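Local atomic coordinates of cysteine synthase (Fusobacterium nucleatum subsp. nucleatum, PDB entry 5Z5C), a protein that uses pyridoxal 5'-phosphate to produce hydrogen sulfide, probably from L-cysteine, and probably also has cysteine synthase activity. Residues B[84-89]-B[96-101]; B[145-148]-B[153-156]; B[185-188]-B[192-195]; B[282-287]-B[297-302]. All coordinates share one frame; numbering follows the deposited sequence.

Interaction 1. Residues B[84-89]-B[96-101]; sequences AFSAMG and VIIYMP
The phenyl ring of Phe85 leads away from strand 96-101 and packs on Pro149, so it is the peptide carbonyl of Phe85 that meets the strand, with O 3.7 Å from Val96 CG2. Helix 80-91 and strand 96-101 are consecutive elements of a beta-alpha-beta crossover that begins at strand 73-76. Their local axes run nearly antiparallel, 169° apart, and come within 8.7 Å, as expected for a helix lying along its strand in this unit. Val96 takes part in three of the four close pairs, and its two methyls divide the work. With CG1 anti to the backbone N (chi1 178°), that branch faces Ser86, whose OG is 3.9 Å away. CG2 turns instead to the last turn of the segment and lies 3.9 Å from Gly89 CA, against the bare backbone because glycine has no side chain in between. The Ser86 hydroxyl meets the strand through van der Waals contact alone; its hydrogen bond is made within the helix, with Gly82 O. Phe85 O is likewise occupied, accepting from Gly89 N. Further along the strand, Ile98 enters through CG1, at the root of its longer branch, 4.1 Å from Ser86 OG.

Interaction 2. Residues B[145-148]-B[153-156]; sequences DTYL and SNLY
A weak polar contact between buried Tyr147 and partly exposed Asn154 closes the loop that leads into helix 155-163. The two side chains approach from opposite directions. Tyr147 has its ring anti to the backbone N (chi1 -171°), which extends the phenol across the loop until OH stands 3.4 Å from Asn154 ND2. The amide donates to the hydroxyl, but the N-H...O angle of 137° and the length both mark a weak bond. Ring and amide planes are inclined by 56°, so the groups do not stack. Stronger constraints on the asparagine come from its other bonds. Its ND2 also donates to Pro149 O, in the intervening loop, and its OD1 accepts from Tyr156 N at 3.0 Å. This last bond makes Asn154 the N-cap of the helix: the side-chain carbonyl takes up a backbone N-H of the first turn, which arrives well above the carbonyl plane. With both ends of the amide engaged, its rotation is defined, and ND2 is held on the side where the phenol arrives. Tyr156 adds CD2 and CE2, which lie 3.9 Å and 4.1 Å from Tyr147 OH. Its own hydroxyl is directed to Glu66 OE1. Both tyrosines also touch Thr57 of helix 50-57, while the backbone of Tyr147 bonds to Pro72 and Val74, so the contact lies between that helix, the N-terminus of helix 155-163 and the start of strand 73-76.

Interaction 3. Residues B[185-188]-B[192-195]; sequences AGVG and TVMG. With PLP (pyridoxal-5'-phosphate), chain G.
Thr192 bridges strand 182-186 and the cofactor phosphate, and its side chain can be followed outward from CB, which already lies 3.2 Å from O2P of pyridoxal phosphate. This is the strand-turn-helix phosphate-binding loop, rich in glycine, of a fold type II PLP enzyme. At the hydroxyl branch, OG1 is anti to the carbonyl carbon and beside the backbone N (chi1 -65°), which places it on the same oxygen as the amide. OG1 donates to O2P at 2.6 Å, and Thr192 N donates to O2P at 2.9 Å, so one residue grips one phosphate oxygen twice. The methyl branch turns to the strand: CG2 rests 3.9 Å from Ala185 CB. The second phosphate oxygen, O3P, is held from the loop that follows the strand, where Gly188 N donates to it at 2.8 Å with an N-H...O angle of 160°. A water links both sides: it donates to O3P (2.8 Å) and to Gly186 O, and accepts from Val193 N at 2.9 Å. Thr189 OG1 and Gly190 N, in the turn itself, add further bonds to the cofactor. With Thr192 N bonded directly and Val193 N through the water, the start of helix 191-196 would be expected to help stabilise the negative charge. Behind this polar layer the packing is apolar. Val193 has CG1 in the crowded position between backbone N and carbonyl carbon (chi1 75°), and there it meets Val187, with CG1 3.7 Å from Val187 CG2.

Interaction 4. Residues B[282-287]-B[297-302]; sequences IGALML and IVTVFP. With PLP (pyridoxal-5'-phosphate), chain G.
Helix 275-288 packs on strand 297-298 and the chain that follows it, chiefly by setting Ala284 and Leu287, one helical turn apart, against Ile297. Ile297 splits its branches between them. Its CG2, anti to the backbone N, sits over the small Ala284: it is 3.6 Å from Ala284 O and 3.8 Å from Ala284 CB. The longer branch goes the other way, with CG1 beside the backbone N (chi1 -49°), and carries CD1 to Leu287, whose CD2 lies 4.1 Å away. CD1 is equally near Leu287 CG, so the isoleucine tip rests against the CG-CD2 arm of the leucine. The strand belongs to the parallel sheet of the cofactor-binding part of the fold, next to strand 182-186, and Val298 pairs there with Gly182 and Val184. Strand 33-37 runs alongside, bonded through Phe37 to Ile297 and Thr299, and its Ile36 touches Ala284, Ile297 and Thr299. Two residues after Ile297, Thr299 sorts its branches by polarity. The methyl CG2 meets Ala284 CB at 4.1 Å, merely packing on the helix, while OG1, anti to the backbone N (chi1 -171°), hydrogen-bonds to Val184 O and ties the threonine to strand 182-186. Val300 O accepts from Asn280 ND2 of the same helix. Beyond it the chain enters the pyridoxal phosphate pocket, where Pro302 brings its ring carbons to the pyridine: CG is 3.5 Å and CB 3.6 Å from the cofactor N1.

In the fold
The four contacts follow one another along the chain without overlapping. Interactions 1 and 2 lie on the same side of the chain's centre, their centres 13 Å apart, and both adjoin the sheet of strands 73-76, 96-101 and 120-122. Interactions 3 and 4, with centres 11 Å apart, share the other parallel sheet through the neighbouring strands 182-186 and 297-298. They touch where Thr192 CG2 meets Val300 CG2 at 4.3 Å. About 29 Å separates the centres of interactions 1 and 4, on opposite sides of the chain's centre. Pyridoxal phosphate draws on both parallel-sheet regions: interactions 3 and 4 touch it, and Asn80, on the helix of interaction 1, binds it from the other.

Interaction 1. Residues B[84-89]-B[96-101]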
loop_
_atom_site.group_PDB
_atom_site.type_symbol
_atom_site.label_atom_id
_atom_site.label_comp_id
_atom_site.label_asym_id
_atom_site.label_seq_id
_atom_site.Cartn_x
_atom_site.Cartn_y
_atom_site.Cartn_z
ATOM N N ALA B 84 -2.645 -1.368 11.983
ATOM C CA ALA B 84 -2.900 0.069 12.009
ATOM C C ALA B 84 -2.585 0.773 13.350
ATOM O O ALA B 84 -1.984 1.857 13.375
ATOM C CB ALA B 84 -4.345 0.320 11.613
ATOM N N PHE B 85 -3.031 0.159 14.462
ATOM C CA PHE B 85 -2.696 0.673 15.777
ATOM C C PHE B 85 -1.214 0.475 16.054
ATOM O O PHE B 85 -0.617 1.327 16.697
ATOM C CB PHE B 85 -3.543 0.029 16.924
ATOM C CG PHE B 85 -4.919 0.633 17.065
ATOM C CD1 PHE B 85 -5.089 1.857 17.679
ATOM C CD2 PHE B 85 -6.033 0.013 16.496
ATOM C CE1 PHE B 85 -6.351 2.428 17.794
ATOM C CE2 PHE B 85 -7.306 0.571 16.623
ATOM C CZ PHE B 85 -7.462 1.780 17.277
ATOM N N SER B 86 -0.619 -0.647 15.625
ATOM C CA SER B 86 0.822 -0.824 15.834
ATOM C C SER B 86 1.614 0.349 15.215
ATOM O O SER B 86 2.425 1.011 15.897
ATOM C CB SER B 86 1.317 -2.151 15.297
ATOM O OG SER B 86 0.702 -3.228 15.981
ATOM N N ALA B 87 1.325 0.651 13.952
ATOM C CA ALA B 87 2.026 1.755 13.260
ATOM C C ALA B 87 1.729 3.141 13.833
ATOM O O ALA B 87 2.649 3.923 14.070
ATOM C CB ALA B 87 1.710 1.739 11.762
ATOM N N MET B 88 0.452 3.466 14.016
ATOM C CA MET B 88 0.067 4.801 14.492
ATOM C C MET B 88 0.420 4.956 15.969
ATOM O O MET B 88 0.850 6.025 16.399
ATOM C CB MET B 88 -1.421 5.079 14.200
ATOM C CG MET B 88 -1.857 6.526 14.433
ATOM S SD MET B 88 -0.853 7.841 13.687
ATOM C CE MET B 88 -1.311 7.682 11.962
ATOM N N GLY B 89 0.275 3.876 16.740
ATOM C CA GLY B 89 0.783 3.827 18.112
ATOM C C GLY B 89 2.258 4.206 18.217
ATOM O O GLY B 89 2.661 5.048 19.027
ATOM N N VAL B 96 2.795 -0.849 21.975
ATOM C CA VAL B 96 1.545 -1.460 21.534
ATOM C C VAL B 96 1.643 -2.941 21.867
ATOM O O VAL B 96 2.701 -3.590 21.648
ATOM C CB VAL B 96 1.249 -1.246 20.018
ATOM C CG1 VAL B 96 -0.035 -1.944 19.610
ATOM C CG2 VAL B 96 1.140 0.243 19.716
ATOM N N ILE B 97 0.559 -3.432 22.463
ATOM C CA ILE B 97 0.467 -4.808 22.887
ATOM C C ILE B 97 -0.692 -5.460 22.156
ATOM O O ILE B 97 -1.839 -5.004 22.289
ATOM C CB ILE B 97 0.155 -4.978 24.408
ATOM C CG1 ILE B 97 0.901 -3.951 25.294
ATOM C CG2 ILE B 97 0.501 -6.408 24.833
ATOM C CD1 ILE B 97 2.382 -4.183 25.439
ATOM N N ILE B 98 -0.407 -6.543 21.435
ATOM C CA ILE B 98 -1.444 -7.254 20.718
ATOM C C ILE B 98 -1.567 -8.649 21.260
ATOM O O ILE B 98 -0.585 -9.376 21.305
ATOM C CB ILE B 98 -1.176 -7.343 19.198
ATOM C CG1 ILE B 98 -0.903 -5.961 18.584
ATOM C CG2 ILE B 98 -2.356 -8.005 18.501
ATOM C CD1 ILE B 98 -2.038 -4.965 18.715
ATOM N N TYR B 99 -2.792 -9.016 21.642
ATOM C CA TYR B 99 -3.107 -10.395 22.020
ATOM C C TYR B 99 -3.798 -11.093 20.847
ATOM O O TYR B 99 -4.723 -10.538 20.228
ATOM C CB TYR B 99 -4.027 -10.440 23.263
ATOM C CG TYR B 99 -3.347 -10.006 24.554
ATOM C CD1 TYR B 99 -3.213 -8.659 24.873
ATOM C CD2 TYR B 99 -2.844 -10.944 25.450
ATOM C CE1 TYR B 99 -2.595 -8.256 26.056
ATOM C CE2 TYR B 99 -2.225 -10.551 26.634
ATOM C CZ TYR B 99 -2.107 -9.208 26.923
ATOM O OH TYR B 99 -1.498 -8.800 28.083
ATOM N N MET B 100 -3.335 -12.303 20.552
ATOM C CA MET B 100 -3.937 -13.140 19.521
ATOM C C MET B 100 -3.720 -14.623 19.867
ATOM O O MET B 100 -2.861 -14.939 20.729
ATOM C CB MET B 100 -3.361 -12.790 18.145
ATOM C CG MET B 100 -1.905 -13.176 17.947
ATOM S SD MET B 100 -1.237 -12.758 16.327
ATOM C CE MET B 100 -1.034 -10.987 16.485
ATOM N N PRO B 101 -4.497 -15.530 19.222
ATOM C CA PRO B 101 -4.311 -16.977 19.445
ATOM C C PRO B 101 -2.997 -17.524 18.904
ATOM O O PRO B 101 -2.445 -16.962 17.963
ATOM C CB PRO B 101 -5.495 -17.608 18.709
ATOM C CG PRO B 101 -6.536 -16.536 18.671
ATOM C CD PRO B 101 -5.759 -15.258 18.499
#

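Interaction 2. Residues B[145-148]-B[153-156]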
loop_
_atom_site.group_PDB
_atom_site.type_symbol
_atom_site.label_atom_id
_atom_site.label_comp_id
_atom_site.label_asym_id
_atom_site.label_seq_id
_atom_site.Cartn_x
_atom_site.Cartn_y
_atom_site.Cartn_z
ATOM N N ASP B 145 -2.926 3.221 33.168
ATOM C CA ASP B 145 -2.728 4.159 32.036
ATOM C C ASP B 145 -3.112 3.561 30.670
ATOM O O ASP B 145 -3.162 4.288 29.668
ATOM C CB ASP B 145 -1.275 4.643 31.996
ATOM C CG ASP B 145 -0.873 5.360 33.267
ATOM O OD1 ASP B 145 -1.746 5.532 34.149
ATOM O OD2 ASP B 145 0.318 5.743 33.391
ATOM N N THR B 146 -3.392 2.253 30.652
ATOM C CA THR B 146 -3.716 1.516 29.452
ATOM C C THR B 146 -4.850 2.165 28.657
ATOM O O THR B 146 -5.927 2.441 29.208
ATOM C CB THR B 146 -4.125 0.063 29.781
ATOM O OG1 THR B 146 -2.992 -0.657 30.259
ATOM C CG2 THR B 146 -4.660 -0.671 28.539
ATOM N N TYR B 147 -4.613 2.401 27.368
ATOM C CA TYR B 147 -5.735 2.633 26.460
ATOM C C TYR B 147 -6.149 1.366 25.707
ATOM O O TYR B 147 -5.310 0.695 25.103
ATOM C CB TYR B 147 -5.444 3.757 25.475
ATOM C CG TYR B 147 -6.636 4.171 24.677
ATOM C CD1 TYR B 147 -7.619 4.980 25.232
ATOM C CD2 TYR B 147 -6.800 3.742 23.365
ATOM C CE1 TYR B 147 -8.737 5.362 24.494
ATOM C CE2 TYR B 147 -7.915 4.116 22.620
ATOM C CZ TYR B 147 -8.875 4.926 23.190
ATOM O OH TYR B 147 -9.977 5.297 22.453
ATOM N N LEU B 148 -7.453 1.076 25.751
ATOM C CA LEU B 148 -8.069 -0.054 25.058
ATOM C C LEU B 148 -8.852 0.505 23.886
ATOM O O LEU B 148 -9.812 1.210 24.089
ATOM C CB LEU B 148 -9.029 -0.814 25.986
ATOM C CG LEU B 148 -8.396 -1.651 27.102
ATOM C CD1 LEU B 148 -9.455 -2.079 28.119
ATOM C CD2 LEU B 148 -7.670 -2.867 26.529
ATOM N N SER B 153 -16.615 -2.471 20.173
ATOM C CA SER B 153 -17.636 -1.687 20.900
ATOM C C SER B 153 -17.430 -0.169 20.905
ATOM O O SER B 153 -18.313 0.545 21.347
ATOM C CB SER B 153 -17.679 -2.160 22.368
ATOM O OG SER B 153 -16.395 -2.114 22.966
ATOM N N ASN B 154 -16.284 0.334 20.441
ATOM C CA ASN B 154 -15.930 1.747 20.639
ATOM C C ASN B 154 -16.616 2.611 19.554
ATOM O O ASN B 154 -16.423 2.394 18.359
ATOM C CB ASN B 154 -14.378 1.898 20.637
ATOM C CG ASN B 154 -13.909 3.296 20.993
ATOM O OD1 ASN B 154 -14.688 4.252 20.976
ATOM N ND2 ASN B 154 -12.609 3.427 21.318
ATOM N N LEU B 155 -17.436 3.578 19.981
ATOM C CA LEU B 155 -18.101 4.517 19.053
ATOM C C LEU B 155 -17.171 5.380 18.189
ATOM O O LEU B 155 -17.560 5.833 17.106
ATOM C CB LEU B 155 -19.078 5.428 19.825
ATOM C CG LEU B 155 -20.443 4.805 20.201
ATOM C CD1 LEU B 155 -21.342 5.827 20.894
ATOM C CD2 LEU B 155 -21.147 4.232 18.975
ATOM N N TYR B 156 -15.962 5.631 18.687
ATOM C CA TYR B 156 -14.932 6.345 17.921
ATOM C C TYR B 156 -14.671 5.636 16.555
ATOM O O TYR B 156 -14.365 6.289 15.572
ATOM C CB TYR B 156 -13.622 6.425 18.714
ATOM C CG TYR B 156 -13.682 7.345 19.965
ATOM C CD1 TYR B 156 -14.883 7.889 20.406
ATOM C CD2 TYR B 156 -12.530 7.641 20.680
ATOM C CE1 TYR B 156 -14.931 8.711 21.530
ATOM C CE2 TYR B 156 -12.565 8.460 21.799
ATOM C CZ TYR B 156 -13.767 8.991 22.220
ATOM O OH TYR B 156 -13.794 9.801 23.330
#

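Interaction 3. Residues B[185-188]-B[192-195]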
loop_
_atom_site.group_PDB
_atom_site.type_symbol
_atom_site.label_atom_id
_atom_site.label_comp_id
_atom_site.label_asym_id
_atom_site.label_seq_id
_atom_site.Cartn_x
_atom_site.Cartn_y
_atom_site.Cartn_z
ATOM N N ALA B 185 -21.238 -3.052 2.781
ATOM C CA ALA B 185 -19.927 -3.363 3.327
ATOM C C ALA B 185 -19.964 -4.560 4.270
ATOM O O ALA B 185 -20.817 -4.626 5.179
ATOM C CB ALA B 185 -19.346 -2.161 4.083
ATOM N N GLY B 186 -18.997 -5.470 4.075
ATOM C CA GLY B 186 -18.717 -6.539 5.025
ATOM C C GLY B 186 -18.491 -5.981 6.430
ATOM O O GLY B 186 -17.937 -4.885 6.599
ATOM N N VAL B 187 -18.981 -6.723 7.428
ATOM C CA VAL B 187 -18.890 -6.323 8.823
ATOM C C VAL B 187 -17.843 -7.165 9.518
ATOM O O VAL B 187 -17.925 -8.380 9.537
ATOM C CB VAL B 187 -20.250 -6.469 9.536
ATOM C CG1 VAL B 187 -20.107 -6.405 11.030
ATOM C CG2 VAL B 187 -21.179 -5.381 9.047
ATOM N N GLY B 188 -16.821 -6.490 10.050
ATOM C CA GLY B 188 -15.911 -7.039 11.035
ATOM C C GLY B 188 -16.231 -6.462 12.397
ATOM O O GLY B 188 -16.944 -7.087 13.195
ATOM N N THR B 192 -17.312 0.341 9.665
ATOM C CA THR B 192 -17.450 0.827 8.304
ATOM C C THR B 192 -18.919 1.011 7.880
ATOM O O THR B 192 -19.335 2.102 7.452
ATOM C CB THR B 192 -16.679 -0.098 7.323
ATOM O OG1 THR B 192 -15.284 -0.007 7.627
ATOM C CG2 THR B 192 -16.942 0.314 5.857
ATOM N N VAL B 193 -19.710 -0.040 7.999
ATOM C CA VAL B 193 -21.099 0.066 7.560
ATOM C C VAL B 193 -21.940 1.061 8.373
ATOM O O VAL B 193 -22.669 1.852 7.790
ATOM C CB VAL B 193 -21.787 -1.322 7.506
ATOM C CG1 VAL B 193 -22.142 -1.844 8.894
ATOM C CG2 VAL B 193 -22.992 -1.308 6.599
ATOM N N MET B 194 -21.764 1.074 9.683
ATOM C CA MET B 194 -22.491 1.980 10.590
ATOM C C MET B 194 -22.128 3.441 10.354
ATOM O O MET B 194 -22.997 4.285 10.257
ATOM C CB MET B 194 -22.205 1.640 12.058
ATOM C CG MET B 194 -22.717 0.275 12.515
ATOM S SD MET B 194 -24.514 0.059 12.434
ATOM C CE MET B 194 -25.074 1.607 13.139
ATOM N N GLY B 195 -20.835 3.742 10.257
ATOM C CA GLY B 195 -20.385 5.117 10.089
ATOM C C GLY B 195 -20.737 5.705 8.746
ATOM O O GLY B 195 -21.203 6.848 8.667
HETATM N N1 PLP G . -12.139 -6.136 5.290
HETATM C C2 PLP G . -10.891 -6.102 5.808
HETATM C C2A PLP G . -9.684 -6.504 5.007
HETATM C C3 PLP G . -10.704 -5.654 7.200
HETATM O O3 PLP G . -9.476 -5.613 7.756
HETATM C C4 PLP G . -11.891 -5.270 7.988
HETATM C C4A PLP G . -11.743 -4.825 9.392
HETATM C C5 PLP G . -13.201 -5.345 7.314
HETATM C C6 PLP G . -13.245 -5.785 5.992
HETATM C C5A PLP G . -14.451 -4.962 8.080
HETATM O O4P PLP G . -14.477 -3.578 8.464
HETATM P P PLP G . -15.138 -3.078 9.850
HETATM O O1P PLP G . -14.235 -3.609 10.926
HETATM O O2P PLP G . -15.190 -1.577 9.713
HETATM O O3P PLP G . -16.522 -3.694 9.814
HETATM O O HOH W 1 -18.717 -2.717 8.369
#

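Interaction 4. Residues B[282-287]-B[297-302]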
loop_
_atom_site.group_PDB
_atom_site.type_symbol
_atom_site.label_atom_id
_atom_site.label_comp_id
_atom_site.label_asym_id
_atom_site.label_seq_id
_atom_site.Cartn_x
_atom_site.Cartn_y
_atom_site.Cartn_z
ATOM N N ILE B 282 -19.415 -8.253 -4.993
ATOM C CA ILE B 282 -20.520 -9.188 -5.193
ATOM C C ILE B 282 -21.707 -8.668 -4.406
ATOM O O ILE B 282 -22.807 -8.577 -4.939
ATOM C CB ILE B 282 -20.181 -10.632 -4.728
ATOM C CG1 ILE B 282 -19.149 -11.329 -5.644
ATOM C CG2 ILE B 282 -21.439 -11.434 -4.584
ATOM C CD1 ILE B 282 -19.437 -11.236 -7.131
ATOM N N GLY B 283 -21.461 -8.295 -3.149
ATOM C CA GLY B 283 -22.450 -7.633 -2.305
ATOM C C GLY B 283 -23.181 -6.508 -2.976
ATOM O O GLY B 283 -24.423 -6.485 -3.026
ATOM N N ALA B 284 -22.420 -5.577 -3.516
ATOM C CA ALA B 284 -22.975 -4.412 -4.138
ATOM C C ALA B 284 -23.837 -4.761 -5.383
ATOM O O ALA B 284 -24.792 -4.034 -5.713
ATOM C CB ALA B 284 -21.830 -3.500 -4.551
ATOM N N LEU B 285 -23.434 -5.806 -6.110
ATOM C CA LEU B 285 -24.175 -6.260 -7.285
ATOM C C LEU B 285 -25.515 -6.896 -6.889
ATOM O O LEU B 285 -26.561 -6.643 -7.519
ATOM C CB LEU B 285 -23.383 -7.264 -8.092
ATOM C CG LEU B 285 -24.076 -7.870 -9.327
ATOM C CD1 LEU B 285 -24.599 -6.778 -10.255
ATOM C CD2 LEU B 285 -23.116 -8.774 -10.057
ATOM N N MET B 286 -25.473 -7.707 -5.843
ATOM C CA MET B 286 -26.709 -8.224 -5.243
ATOM C C MET B 286 -27.679 -7.072 -4.952
ATOM O O MET B 286 -28.847 -7.160 -5.355
ATOM C CB MET B 286 -26.398 -9.006 -3.961
ATOM C CG MET B 286 -25.690 -10.318 -4.231
ATOM S SD MET B 286 -25.186 -11.142 -2.734
ATOM C CE MET B 286 -24.711 -12.749 -3.366
ATOM N N LEU B 287 -27.192 -6.005 -4.298
ATOM C CA LEU B 287 -28.067 -4.903 -3.924
ATOM C C LEU B 287 -28.583 -4.200 -5.144
ATOM O O LEU B 287 -29.778 -3.902 -5.223
ATOM C CB LEU B 287 -27.400 -3.914 -2.980
ATOM C CG LEU B 287 -28.299 -2.766 -2.471
ATOM C CD1 LEU B 287 -29.474 -3.315 -1.684
ATOM C CD2 LEU B 287 -27.503 -1.801 -1.603
ATOM N N ILE B 297 -24.796 2.348 -6.695
ATOM C CA ILE B 297 -24.404 1.570 -5.513
ATOM C C ILE B 297 -22.905 1.785 -5.259
ATOM O O ILE B 297 -22.086 1.749 -6.189
ATOM C CB ILE B 297 -24.676 0.077 -5.715
ATOM C CG1 ILE B 297 -26.103 -0.170 -6.227
ATOM C CG2 ILE B 297 -24.356 -0.694 -4.440
ATOM C CD1 ILE B 297 -27.165 0.110 -5.213
ATOM N N VAL B 298 -22.571 2.060 -4.003
ATOM C CA VAL B 298 -21.195 2.319 -3.545
ATOM C C VAL B 298 -20.716 1.202 -2.628
ATOM O O VAL B 298 -21.472 0.668 -1.811
ATOM C CB VAL B 298 -21.110 3.648 -2.798
ATOM C CG1 VAL B 298 -19.655 3.958 -2.453
ATOM C CG2 VAL B 298 -21.675 4.742 -3.666
ATOM N N THR B 299 -19.455 0.835 -2.760
ATOM C CA THR B 299 -18.850 0.030 -1.731
ATOM C C THR B 299 -17.379 0.460 -1.463
ATOM O O THR B 299 -16.972 1.512 -1.913
ATOM C CB THR B 299 -19.038 -1.447 -2.058
ATOM O OG1 THR B 299 -18.619 -2.222 -0.948
ATOM C CG2 THR B 299 -18.312 -1.859 -3.353
ATOM N N VAL B 300 -16.649 -0.337 -0.704
ATOM C CA VAL B 300 -15.242 -0.109 -0.417
ATOM C C VAL B 300 -14.422 -1.379 -0.629
ATOM O O VAL B 300 -14.926 -2.493 -0.476
ATOM C CB VAL B 300 -14.990 0.431 1.031
ATOM C CG1 VAL B 300 -15.847 1.666 1.319
ATOM C CG2 VAL B 300 -15.246 -0.653 2.061
ATOM N N PHE B 301 -13.174 -1.176 -1.021
ATOM C CA PHE B 301 -12.164 -2.189 -1.063
ATOM C C PHE B 301 -11.232 -1.933 0.114
ATOM O O PHE B 301 -10.405 -1.036 0.072
ATOM C CB PHE B 301 -11.359 -2.080 -2.373
ATOM C CG PHE B 301 -12.124 -2.422 -3.658
ATOM C CD1 PHE B 301 -13.313 -3.146 -3.632
ATOM C CD2 PHE B 301 -11.592 -2.059 -4.906
ATOM C CE1 PHE B 301 -13.952 -3.514 -4.827
ATOM C CE2 PHE B 301 -12.233 -2.385 -6.091
ATOM C CZ PHE B 301 -13.422 -3.117 -6.035
ATOM N N PRO B 302 -11.363 -2.695 1.189
ATOM C CA PRO B 302 -10.644 -2.301 2.414
ATOM C C PRO B 302 -9.126 -2.464 2.446
ATOM O O PRO B 302 -8.467 -1.780 3.229
ATOM C CB PRO B 302 -11.267 -3.203 3.473
ATOM C CG PRO B 302 -12.605 -3.561 2.927
ATOM C CD PRO B 302 -12.364 -3.737 1.471
HETATM N N1 PLP G . -12.139 -6.136 5.290
HETATM C C2 PLP G . -10.891 -6.102 5.808
HETATM C C2A PLP G . -9.684 -6.504 5.007
HETATM C C3 PLP G . -10.704 -5.654 7.200
HETATM O O3 PLP G . -9.476 -5.613 7.756
HETATM C C4 PLP G . -11.891 -5.270 7.988
HETATM C C4A PLP G . -11.743 -4.825 9.392
HETATM C C5 PLP G . -13.201 -5.345 7.314
HETATM C C6 PLP G . -13.245 -5.785 5.992
HETATM C C5A PLP G . -14.451 -4.962 8.080
HETATM O O4P PLP G . -14.477 -3.578 8.464
HETATM P P PLP G . -15.138 -3.078 9.850
HETATM O O1P PLP G . -14.235 -3.609 10.926
HETATM O O2P PLP G . -15.190 -1.577 9.713
HETATM O O3P PLP G . -16.522 -3.694 9.814
#